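Local coordinates for protein nicastrin (Dictyostelium purpureum, PDB 4R12) that probably serves as an essential, putatively substrate-recruiting subunit of gamma-secretase, the complex that cleaves membrane proteins such as Notch receptors within the membrane, at residues A[280-293]-A[302-316]. Numbering follows the deposited sequence.
Sequences YFINDLLNFQCKTY and DPPRADLAFQTQINF. With NAG (2-acetamido-2-deoxy-beta-D-glucopyranose), chain B.
The guanidinium of R305 lies between two aromatic side chains: the rim of the F288 ring, at CE1, sits over one face, and the hydroxyl of Y280 rests over the centre of the other. At its edge D284 takes a side-on salt bridge of two bonds, NH2 to OD1 at 3.0 Å and almost straight (173°), NE to OD2 at 2.8 Å and more bent. NH1 reaches back to the carbonyl of P304, so three nitrogens fix the group's rotation; H546 also bonds D284 OD2. F288 offers a face to the edge of F310 in an offset edge-to-face pair, planes at 67°, while the amide NE2 of Q311 comes in at the edge of the F288 ring. With CG set between its backbone N and carbonyl carbon (chi1 72°), F310 points its ring toward helix 280-287, CE1 3.7 Å from D284 CB. In this part of the nicastrin large lobe, the chain leaves one helix, runs out and comes back antiparallel, the C290–C300 disulfide bridging the loop. K291 and T292 together face D302 as a classic beta bulge: both their N atoms donate to D302 O, and D302 N answers to T292 O. One water joins C290 N, Y293 OH and Q311 NE2. At the far end L286 CD2 packs 3.7 Å from F316 CG, L285 CD1 meets that ring's edge, and L285 CD2 touches I314 CG2; the next residue, N315, points away and carries an N-linked NAG.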
ATOM      1  N   TYR A 280       0.304  -6.231  14.733  1.00 28.85           N
ATOM      2  CA  TYR A 280      -0.385  -5.537  15.820  1.00 29.50           C
ATOM      3  C   TYR A 280      -1.722  -6.212  16.120  1.00 31.10           C
ATOM      4  O   TYR A 280      -2.067  -6.423  17.274  1.00 30.96           O
ATOM      5  CB  TYR A 280      -0.587  -4.064  15.462  1.00 27.95           C
ATOM      6  CG  TYR A 280      -0.959  -3.131  16.602  1.00 29.63           C
ATOM      7  CD1 TYR A 280      -2.268  -3.058  17.076  1.00 28.13           C
ATOM      8  CD2 TYR A 280      -0.011  -2.265  17.154  1.00 30.11           C
ATOM      9  CE1 TYR A 280      -2.615  -2.181  18.095  1.00 29.68           C
ATOM     10  CE2 TYR A 280      -0.350  -1.386  18.170  1.00 31.51           C
ATOM     11  CZ  TYR A 280      -1.653  -1.346  18.637  1.00 31.26           C
ATOM     12  OH  TYR A 280      -2.003  -0.462  19.632  1.00 31.12           O
ATOM     13  N   PHE A 281      -2.463  -6.562  15.071  1.00 31.04           N
ATOM     14  CA  PHE A 281      -3.759  -7.211  15.246  1.00 28.65           C
ATOM     15  C   PHE A 281      -3.594  -8.554  15.968  1.00 30.85           C
ATOM     16  O   PHE A 281      -4.301  -8.831  16.932  1.00 29.74           O
ATOM     17  CB  PHE A 281      -4.455  -7.402  13.888  1.00 28.54           C
ATOM     18  CG  PHE A 281      -5.889  -7.853  13.991  1.00 30.02           C
ATOM     19  CD1 PHE A 281      -6.887  -6.954  14.335  1.00 29.83           C
ATOM     20  CD2 PHE A 281      -6.243  -9.167  13.726  1.00 31.50           C
ATOM     21  CE1 PHE A 281      -8.213  -7.358  14.418  1.00 30.85           C
ATOM     22  CE2 PHE A 281      -7.574  -9.581  13.807  1.00 29.26           C
ATOM     23  CZ  PHE A 281      -8.554  -8.681  14.158  1.00 30.57           C
ATOM     24  N   ILE A 282      -2.654  -9.373  15.499  1.00 29.22           N
ATOM     25  CA  ILE A 282      -2.363 -10.667  16.139  1.00 29.91           C
ATOM     26  C   ILE A 282      -1.946 -10.488  17.601  1.00 33.22           C
ATOM     27  O   ILE A 282      -2.416 -11.210  18.486  1.00 34.51           O
ATOM     28  CB  ILE A 282      -1.259 -11.431  15.388  1.00 30.74           C
ATOM     29  CG1 ILE A 282      -1.796 -11.938  14.052  1.00 28.11           C
ATOM     30  CG2 ILE A 282      -0.716 -12.609  16.236  1.00 30.93           C
ATOM     31  CD1 ILE A 282      -0.708 -12.302  13.062  1.00 28.35           C
ATOM     32  N   ASN A 283      -1.073  -9.516  17.849  1.00 31.35           N
ATOM     33  CA  ASN A 283      -0.660  -9.223  19.216  1.00 33.00           C
ATOM     34  C   ASN A 283      -1.860  -8.916  20.109  1.00 36.35           C
ATOM     35  O   ASN A 283      -1.935  -9.393  21.244  1.00 36.03           O
ATOM     36  CB  ASN A 283       0.329  -8.059  19.248  1.00 33.84           C
ATOM     37  CG  ASN A 283       0.961  -7.881  20.614  1.00 36.31           C
ATOM     38  OD1 ASN A 283       1.595  -8.794  21.126  1.00 36.62           O
ATOM     39  ND2 ASN A 283       0.792  -6.702  21.208  1.00 34.22           N
ATOM     40  N   ASP A 284      -2.808  -8.144  19.590  1.00 33.29           N
ATOM     41  CA  ASP A 284      -3.994  -7.804  20.368  1.00 34.24           C
ATOM     42  C   ASP A 284      -4.901  -9.015  20.583  1.00 35.97           C
ATOM     43  O   ASP A 284      -5.453  -9.202  21.670  1.00 36.49           O
ATOM     44  CB  ASP A 284      -4.770  -6.663  19.699  1.00 33.18           C
ATOM     45  CG  ASP A 284      -4.221  -5.287  20.076  1.00 35.39           C
ATOM     46  OD1 ASP A 284      -3.257  -5.233  20.873  1.00 33.31           O
ATOM     47  OD2 ASP A 284      -4.758  -4.267  19.597  1.00 31.56           O
ATOM     48  N   LEU A 285      -5.046  -9.845  19.558  1.00 33.78           N
ATOM     49  CA  LEU A 285      -5.832 -11.066  19.699  1.00 35.60           C
ATOM     50  C   LEU A 285      -5.320 -11.965  20.829  1.00 37.63           C
ATOM     51  O   LEU A 285      -6.103 -12.587  21.537  1.00 37.17           O
ATOM     52  CB  LEU A 285      -5.833 -11.861  18.393  1.00 34.33           C
ATOM     53  CG  LEU A 285      -6.565 -11.231  17.217  1.00 32.78           C
ATOM     54  CD1 LEU A 285      -6.591 -12.212  16.058  1.00 30.87           C
ATOM     55  CD2 LEU A 285      -7.979 -10.825  17.637  1.00 32.56           C
ATOM     56  N   LEU A 286      -4.003 -12.034  20.977  1.00 36.12           N
ATOM     57  CA  LEU A 286      -3.395 -12.976  21.907  1.00 37.93           C
ATOM     58  C   LEU A 286      -3.126 -12.367  23.276  1.00 40.13           C
ATOM     59  O   LEU A 286      -3.101 -13.078  24.272  1.00 42.63           O
ATOM     60  CB  LEU A 286      -2.092 -13.518  21.330  1.00 38.31           C
ATOM     61  CG  LEU A 286      -2.180 -14.344  20.042  1.00 37.63           C
ATOM     62  CD1 LEU A 286      -0.782 -14.583  19.486  1.00 36.25           C
ATOM     63  CD2 LEU A 286      -2.903 -15.662  20.281  1.00 38.88           C
ATOM     64  N   ASN A 287      -2.935 -11.052  23.329  1.00 40.07           N
ATOM     65  CA  ASN A 287      -2.394 -10.424  24.532  1.00 40.00           C
ATOM     66  C   ASN A 287      -3.168  -9.250  25.118  1.00 41.85           C
ATOM     67  O   ASN A 287      -2.885  -8.834  26.237  1.00 42.51           O
ATOM     68  CB  ASN A 287      -0.965  -9.956  24.253  1.00 39.90           C
ATOM     69  CG  ASN A 287      -0.060 -11.093  23.868  1.00 42.59           C
ATOM     70  OD1 ASN A 287      -0.136 -12.179  24.445  1.00 46.50           O
ATOM     71  ND2 ASN A 287       0.792 -10.865  22.874  1.00 41.54           N
ATOM     72  N   PHE A 288      -4.129  -8.699  24.386  1.00 39.89           N
ATOM     73  CA  PHE A 288      -4.731  -7.455  24.848  1.00 41.65           C
ATOM     74  C   PHE A 288      -5.531  -7.630  26.132  1.00 42.94           C
ATOM     75  O   PHE A 288      -6.340  -8.547  26.264  1.00 43.28           O
ATOM     76  CB  PHE A 288      -5.628  -6.837  23.774  1.00 38.16           C
ATOM     77  CG  PHE A 288      -6.231  -5.526  24.186  1.00 40.06           C
ATOM     78  CD1 PHE A 288      -5.462  -4.379  24.216  1.00 38.65           C
ATOM     79  CD2 PHE A 288      -7.566  -5.443  24.555  1.00 41.34           C
ATOM     80  CE1 PHE A 288      -6.011  -3.168  24.600  1.00 41.25           C
ATOM     81  CE2 PHE A 288      -8.124  -4.235  24.936  1.00 41.40           C
ATOM     82  CZ  PHE A 288      -7.346  -3.096  24.961  1.00 41.67           C
ATOM     83  N   GLN A 289      -5.287  -6.732  27.078  1.00 43.94           N
ATOM     84  CA  GLN A 289      -6.120  -6.621  28.264  1.00 47.06           C
ATOM     85  C   GLN A 289      -6.436  -5.150  28.521  1.00 45.44           C
ATOM     86  O   GLN A 289      -5.533  -4.316  28.597  1.00 46.29           O
ATOM     87  CB  GLN A 289      -5.424  -7.251  29.472  1.00 50.33           C
ATOM     88  CG  GLN A 289      -6.339  -8.142  30.291  1.00 53.03           C
ATOM     89  CD  GLN A 289      -5.570  -9.140  31.133  1.00 57.88           C
ATOM     90  OE1 GLN A 289      -5.358 -10.280  30.723  1.00 62.07           O
ATOM     91  NE2 GLN A 289      -5.145  -8.713  32.319  1.00 56.12           N
ATOM     92  N   CYS A 290      -7.719  -4.821  28.621  1.00 47.12           N
ATOM     93  CA  CYS A 290      -8.116  -3.444  28.888  1.00 48.91           C
ATOM     94  C   CYS A 290      -8.210  -3.188  30.391  1.00 52.43           C
ATOM     95  O   CYS A 290      -8.915  -3.901  31.102  1.00 54.08           O
ATOM     96  CB  CYS A 290      -9.450  -3.121  28.222  1.00 49.06           C
ATOM     97  SG  CYS A 290     -10.002  -1.413  28.480  1.00 51.03           S
ATOM     98  N   LYS A 291      -7.504  -2.166  30.866  1.00 49.50           N
ATOM     99  CA  LYS A 291      -7.528  -1.810  32.283  1.00 53.27           C
ATOM    100  C   LYS A 291      -8.666  -0.835  32.601  1.00 53.80           C
ATOM    101  O   LYS A 291      -9.314  -0.943  33.645  1.00 57.47           O
ATOM    102  CB  LYS A 291      -6.184  -1.211  32.698  1.00 53.48           C
ATOM    103  CG  LYS A 291      -5.007  -2.147  32.493  1.00 56.27           C
ATOM    104  CD  LYS A 291      -3.681  -1.411  32.652  1.00 60.65           C
ATOM    105  CE  LYS A 291      -3.531  -0.321  31.597  1.00 60.05           C
ATOM    106  NZ  LYS A 291      -2.214   0.388  31.655  1.00 60.87           N
ATOM    107  N   THR A 292      -8.913   0.107  31.694  1.00 53.90           N
ATOM    108  CA  THR A 292      -9.983   1.084  31.874  1.00 54.54           C
ATOM    109  C   THR A 292     -10.877   1.194  30.637  1.00 51.59           C
ATOM    110  O   THR A 292     -10.430   1.623  29.569  1.00 49.84           O
ATOM    111  CB  THR A 292      -9.414   2.477  32.204  1.00 54.15           C
ATOM    112  OG1 THR A 292      -8.469   2.367  33.275  1.00 55.27           O
ATOM    113  CG2 THR A 292     -10.529   3.435  32.603  1.00 54.42           C
ATOM    114  N   TYR A 293     -12.142   0.805  30.792  1.00 53.59           N
ATOM    115  CA  TYR A 293     -13.128   0.874  29.715  1.00 53.84           C
ATOM    116  C   TYR A 293     -13.848   2.225  29.670  1.00 54.20           C
ATOM    117  O   TYR A 293     -13.879   2.955  30.659  1.00 55.99           O
ATOM    118  CB  TYR A 293     -14.170  -0.237  29.875  1.00 55.02           C
ATOM    119  CG  TYR A 293     -13.667  -1.648  29.665  1.00 56.57           C
ATOM    120  CD1 TYR A 293     -13.001  -2.331  30.672  1.00 57.17           C
ATOM    121  CD2 TYR A 293     -13.896  -2.311  28.468  1.00 56.10           C
ATOM    122  CE1 TYR A 293     -12.555  -3.628  30.480  1.00 56.98           C
ATOM    123  CE2 TYR A 293     -13.455  -3.605  28.269  1.00 54.18           C
ATOM    124  CZ  TYR A 293     -12.789  -4.260  29.277  1.00 55.76           C
ATOM    125  OH  TYR A 293     -12.352  -5.550  29.070  1.00 54.90           O
ATOM    126  N   ASP A 302      -7.580   2.808  28.465  1.00 47.72           N
ATOM    127  CA  ASP A 302      -6.215   2.462  28.827  1.00 50.68           C
ATOM    128  C   ASP A 302      -5.987   0.950  28.828  1.00 49.84           C
ATOM    129  O   ASP A 302      -6.563   0.240  29.646  1.00 50.84           O
ATOM    130  CB  ASP A 302      -5.878   3.044  30.200  1.00 53.93           C
ATOM    131  CG  ASP A 302      -4.446   2.802  30.588  1.00 56.19           C
ATOM    132  OD1 ASP A 302      -3.609   2.645  29.672  1.00 54.13           O
ATOM    133  OD2 ASP A 302      -4.156   2.761  31.805  1.00 60.14           O
ATOM    134  N   PRO A 303      -5.166   0.447  27.888  1.00 49.88           N
ATOM    135  CA  PRO A 303      -4.543   1.213  26.801  1.00 48.53           C
ATOM    136  C   PRO A 303      -5.574   1.585  25.738  1.00 46.38           C
ATOM    137  O   PRO A 303      -6.577   0.894  25.604  1.00 44.53           O
ATOM    138  CB  PRO A 303      -3.492   0.254  26.242  1.00 46.32           C
ATOM    139  CG  PRO A 303      -4.008  -1.104  26.577  1.00 47.61           C
ATOM    140  CD  PRO A 303      -4.799  -0.979  27.846  1.00 49.48           C
ATOM    141  N   PRO A 304      -5.340   2.680  25.011  1.00 45.44           N
ATOM    142  CA  PRO A 304      -6.372   3.170  24.093  1.00 44.29           C
ATOM    143  C   PRO A 304      -6.624   2.248  22.903  1.00 38.91           C
ATOM    144  O   PRO A 304      -5.702   1.881  22.180  1.00 37.71           O
ATOM    145  CB  PRO A 304      -5.824   4.525  23.632  1.00 43.43           C
ATOM    146  CG  PRO A 304      -4.377   4.505  23.965  1.00 43.47           C
ATOM    147  CD  PRO A 304      -4.209   3.612  25.138  1.00 45.75           C
ATOM    148  N   ARG A 305      -7.888   1.862  22.749  1.00 39.62           N
ATOM    149  CA  ARG A 305      -8.399   1.215  21.543  1.00 37.47           C
ATOM    150  C   ARG A 305      -9.768   1.810  21.229  1.00 37.78           C
ATOM    151  O   ARG A 305     -10.665   1.839  22.082  1.00 37.10           O
ATOM    152  CB  ARG A 305      -8.510  -0.297  21.722  1.00 38.44           C
ATOM    153  CG  ARG A 305      -7.204  -0.994  22.073  1.00 37.50           C
ATOM    154  CD  ARG A 305      -6.226  -1.016  20.902  1.00 36.28           C
ATOM    155  NE  ARG A 305      -5.117  -1.928  21.176  1.00 36.54           N
ATOM    156  CZ  ARG A 305      -4.017  -1.584  21.838  1.00 37.72           C
ATOM    157  NH1 ARG A 305      -3.875  -0.341  22.288  1.00 36.09           N
ATOM    158  NH2 ARG A 305      -3.062  -2.479  22.058  1.00 37.04           N
ATOM    159  N   ALA A 306      -9.939   2.278  20.004  1.00 37.93           N
ATOM    160  CA  ALA A 306     -11.174   2.948  19.624  1.00 37.95           C
ATOM    161  C   ALA A 306     -12.331   1.970  19.370  1.00 37.22           C
ATOM    162  O   ALA A 306     -13.477   2.388  19.208  1.00 38.36           O
ATOM    163  CB  ALA A 306     -10.928   3.805  18.391  1.00 36.65           C
ATOM    164  N   ASP A 307     -12.033   0.676  19.337  1.00 36.48           N
ATOM    165  CA  ASP A 307     -13.037  -0.327  18.970  1.00 37.18           C
ATOM    166  C   ASP A 307     -12.634  -1.697  19.518  1.00 37.09           C
ATOM    167  O   ASP A 307     -11.566  -2.213  19.185  1.00 35.85           O
ATOM    168  CB  ASP A 307     -13.200  -0.372  17.444  1.00 35.48           C
ATOM    169  CG  ASP A 307     -14.443  -1.130  16.994  1.00 37.30           C
ATOM    170  OD1 ASP A 307     -14.982  -1.945  17.773  1.00 37.49           O
ATOM    171  OD2 ASP A 307     -14.872  -0.909  15.839  1.00 36.10           O
ATOM    172  N   LEU A 308     -13.488  -2.288  20.353  1.00 36.89           N
ATOM    173  CA  LEU A 308     -13.136  -3.529  21.047  1.00 38.61           C
ATOM    174  C   LEU A 308     -13.768  -4.782  20.428  1.00 37.55           C
ATOM    175  O   LEU A 308     -13.729  -5.854  21.029  1.00 36.96           O
ATOM    176  CB  LEU A 308     -13.532  -3.430  22.527  1.00 40.15           C
ATOM    177  CG  LEU A 308     -12.707  -2.468  23.385  1.00 41.38           C
ATOM    178  CD1 LEU A 308     -13.300  -2.330  24.780  1.00 46.04           C
ATOM    179  CD2 LEU A 308     -11.265  -2.934  23.460  1.00 40.21           C
ATOM    180  N   ALA A 309     -14.331  -4.652  19.228  1.00 37.62           N
ATOM    181  CA  ALA A 309     -14.995  -5.779  18.580  1.00 36.04           C
ATOM    182  C   ALA A 309     -14.059  -6.972  18.436  1.00 34.62           C
ATOM    183  O   ALA A 309     -14.475  -8.120  18.600  1.00 36.13           O
ATOM    184  CB  ALA A 309     -15.536  -5.369  17.215  1.00 35.13           C
ATOM    185  N   PHE A 310     -12.792  -6.696  18.144  1.00 33.89           N
ATOM    186  CA  PHE A 310     -11.800  -7.756  17.979  1.00 36.10           C
ATOM    187  C   PHE A 310     -11.702  -8.621  19.234  1.00 37.23           C
ATOM    188  O   PHE A 310     -11.536  -9.836  19.154  1.00 37.11           O
ATOM    189  CB  PHE A 310     -10.413  -7.174  17.631  1.00 32.34           C
ATOM    190  CG  PHE A 310      -9.730  -6.474  18.781  1.00 34.81           C
ATOM    191  CD1 PHE A 310      -8.908  -7.174  19.654  1.00 34.44           C
ATOM    192  CD2 PHE A 310      -9.903  -5.111  18.984  1.00 33.73           C
ATOM    193  CE1 PHE A 310      -8.283  -6.532  20.719  1.00 35.77           C
ATOM    194  CE2 PHE A 310      -9.281  -4.459  20.035  1.00 35.35           C
ATOM    195  CZ  PHE A 310      -8.467  -5.169  20.905  1.00 36.97           C
ATOM    196  N   GLN A 311     -11.800  -7.987  20.397  1.00 35.27           N
ATOM    197  CA  GLN A 311     -11.678  -8.713  21.658  1.00 39.01           C
ATOM    198  C   GLN A 311     -12.959  -9.477  21.931  1.00 39.13           C
ATOM    199  O   GLN A 311     -12.934 -10.620  22.379  1.00 40.64           O
ATOM    200  CB  GLN A 311     -11.381  -7.761  22.820  1.00 39.38           C
ATOM    201  CG  GLN A 311     -11.186  -8.479  24.155  1.00 44.53           C
ATOM    202  CD  GLN A 311     -11.052  -7.520  25.322  1.00 45.79           C
ATOM    203  OE1 GLN A 311     -11.905  -6.650  25.532  1.00 48.41           O
ATOM    204  NE2 GLN A 311      -9.981  -7.670  26.090  1.00 44.90           N
ATOM    205  N   THR A 312     -14.079  -8.826  21.642  1.00 36.59           N
ATOM    206  CA  THR A 312     -15.393  -9.400  21.868  1.00 38.02           C
ATOM    207  C   THR A 312     -15.672 -10.628  20.996  1.00 40.79           C
ATOM    208  O   THR A 312     -16.273 -11.598  21.454  1.00 40.81           O
ATOM    209  CB  THR A 312     -16.490  -8.339  21.609  1.00 39.28           C
ATOM    210  OG1 THR A 312     -16.246  -7.185  22.425  1.00 40.14           O
ATOM    211  CG2 THR A 312     -17.871  -8.894  21.914  1.00 42.77           C
ATOM    212  N   GLN A 313     -15.221 -10.595  19.747  1.00 37.03           N
ATOM    213  CA  GLN A 313     -15.691 -11.560  18.758  1.00 36.05           C
ATOM    214  C   GLN A 313     -14.657 -12.518  18.179  1.00 35.46           C
ATOM    215  O   GLN A 313     -15.018 -13.593  17.676  1.00 35.03           O
ATOM    216  CB  GLN A 313     -16.330 -10.819  17.582  1.00 34.85           C
ATOM    217  CG  GLN A 313     -17.482  -9.914  17.948  1.00 38.84           C
ATOM    218  CD  GLN A 313     -18.131  -9.320  16.719  1.00 37.01           C
ATOM    219  OE1 GLN A 313     -18.456 -10.038  15.774  1.00 35.30           O
ATOM    220  NE2 GLN A 313     -18.312  -8.001  16.718  1.00 37.10           N
ATOM    221  N   ILE A 314     -13.392 -12.130  18.187  1.00 35.70           N
ATOM    222  CA  ILE A 314     -12.410 -12.920  17.464  1.00 35.45           C
ATOM    223  C   ILE A 314     -11.512 -13.690  18.413  1.00 36.79           C
ATOM    224  O   ILE A 314     -10.800 -13.130  19.249  1.00 37.15           O
ATOM    225  CB  ILE A 314     -11.549 -12.053  16.509  1.00 33.43           C
ATOM    226  CG1 ILE A 314     -12.444 -11.421  15.435  1.00 33.89           C
ATOM    227  CG2 ILE A 314     -10.475 -12.907  15.822  1.00 30.81           C
ATOM    228  CD1 ILE A 314     -11.699 -10.515  14.479  1.00 32.46           C
ATOM    229  N   ASN A 315     -11.577 -15.007  18.333  1.00 40.27           N
ATOM    230  CA  ASN A 315     -10.694 -15.911  19.054  1.00 38.68           C
ATOM    231  C   ASN A 315      -9.622 -16.407  18.116  1.00 36.43           C
ATOM    232  O   ASN A 315      -9.920 -17.056  17.179  1.00 37.90           O
ATOM    233  CB  ASN A 315     -11.505 -17.074  19.604  1.00 43.51           C
ATOM    234  CG  ASN A 315     -10.679 -18.061  20.397  1.00 44.48           C
ATOM    235  OD1 ASN A 315      -9.489 -18.121  20.276  1.00 42.29           O
ATOM    236  ND2 ASN A 315     -11.342 -18.848  21.199  1.00 48.16           N
ATOM    237  N   PHE A 316      -8.378 -16.062  18.372  1.00 34.20           N
ATOM    238  CA  PHE A 316      -7.294 -16.421  17.497  1.00 36.74           C
ATOM    239  C   PHE A 316      -7.306 -17.882  17.143  1.00 37.85           C
ATOM    240  O   PHE A 316      -7.135 -18.239  16.027  1.00 35.64           O
ATOM    241  CB  PHE A 316      -5.945 -16.057  18.094  1.00 36.55           C
ATOM    242  CG  PHE A 316      -4.780 -16.377  17.210  1.00 37.61           C
ATOM    243  CD1 PHE A 316      -4.355 -15.496  16.278  1.00 36.20           C
ATOM    244  CD2 PHE A 316      -4.104 -17.552  17.335  1.00 37.67           C
ATOM    245  CE1 PHE A 316      -3.293 -15.773  15.468  1.00 35.64           C
ATOM    246  CE2 PHE A 316      -3.035 -17.839  16.553  1.00 37.14           C
ATOM    247  CZ  PHE A 316      -2.625 -16.948  15.607  1.00 39.00           C
TER
HETATM  248  C1  NAG B   1     -10.833 -20.099  21.696  1.00 59.23           C
HETATM  249  C2  NAG B   1     -11.452 -20.328  23.048  1.00 60.53           C
HETATM  250  C3  NAG B   1     -11.126 -21.683  23.632  1.00 61.73           C
HETATM  251  C4  NAG B   1     -10.927 -22.796  22.637  1.00 61.58           C
HETATM  252  C5  NAG B   1     -10.424 -22.323  21.289  1.00 60.22           C
HETATM  253  C6  NAG B   1     -10.526 -23.369  20.218  1.00 60.07           C
HETATM  254  C7  NAG B   1     -11.776 -18.707  24.748  1.00 60.84           C
HETATM  255  C8  NAG B   1     -11.218 -17.471  25.359  1.00 60.64           C
HETATM  256  N2  NAG B   1     -10.954 -19.365  23.976  1.00 60.64           N
HETATM  257  O3  NAG B   1     -12.156 -22.065  24.530  1.00 62.90           O
HETATM  258  O4  NAG B   1      -9.858 -23.464  23.253  1.00 62.64           O
HETATM  259  O5  NAG B   1     -11.170 -21.200  20.897  1.00 59.27           O
HETATM  260  O6  NAG B   1     -11.871 -23.756  20.058  1.00 60.55           O
HETATM  261  O7  NAG B   1     -12.891 -19.070  24.955  1.00 61.37           O
HETATM  262  O   HOH W   1      -9.559  -6.886  28.574  1.00 49.55           O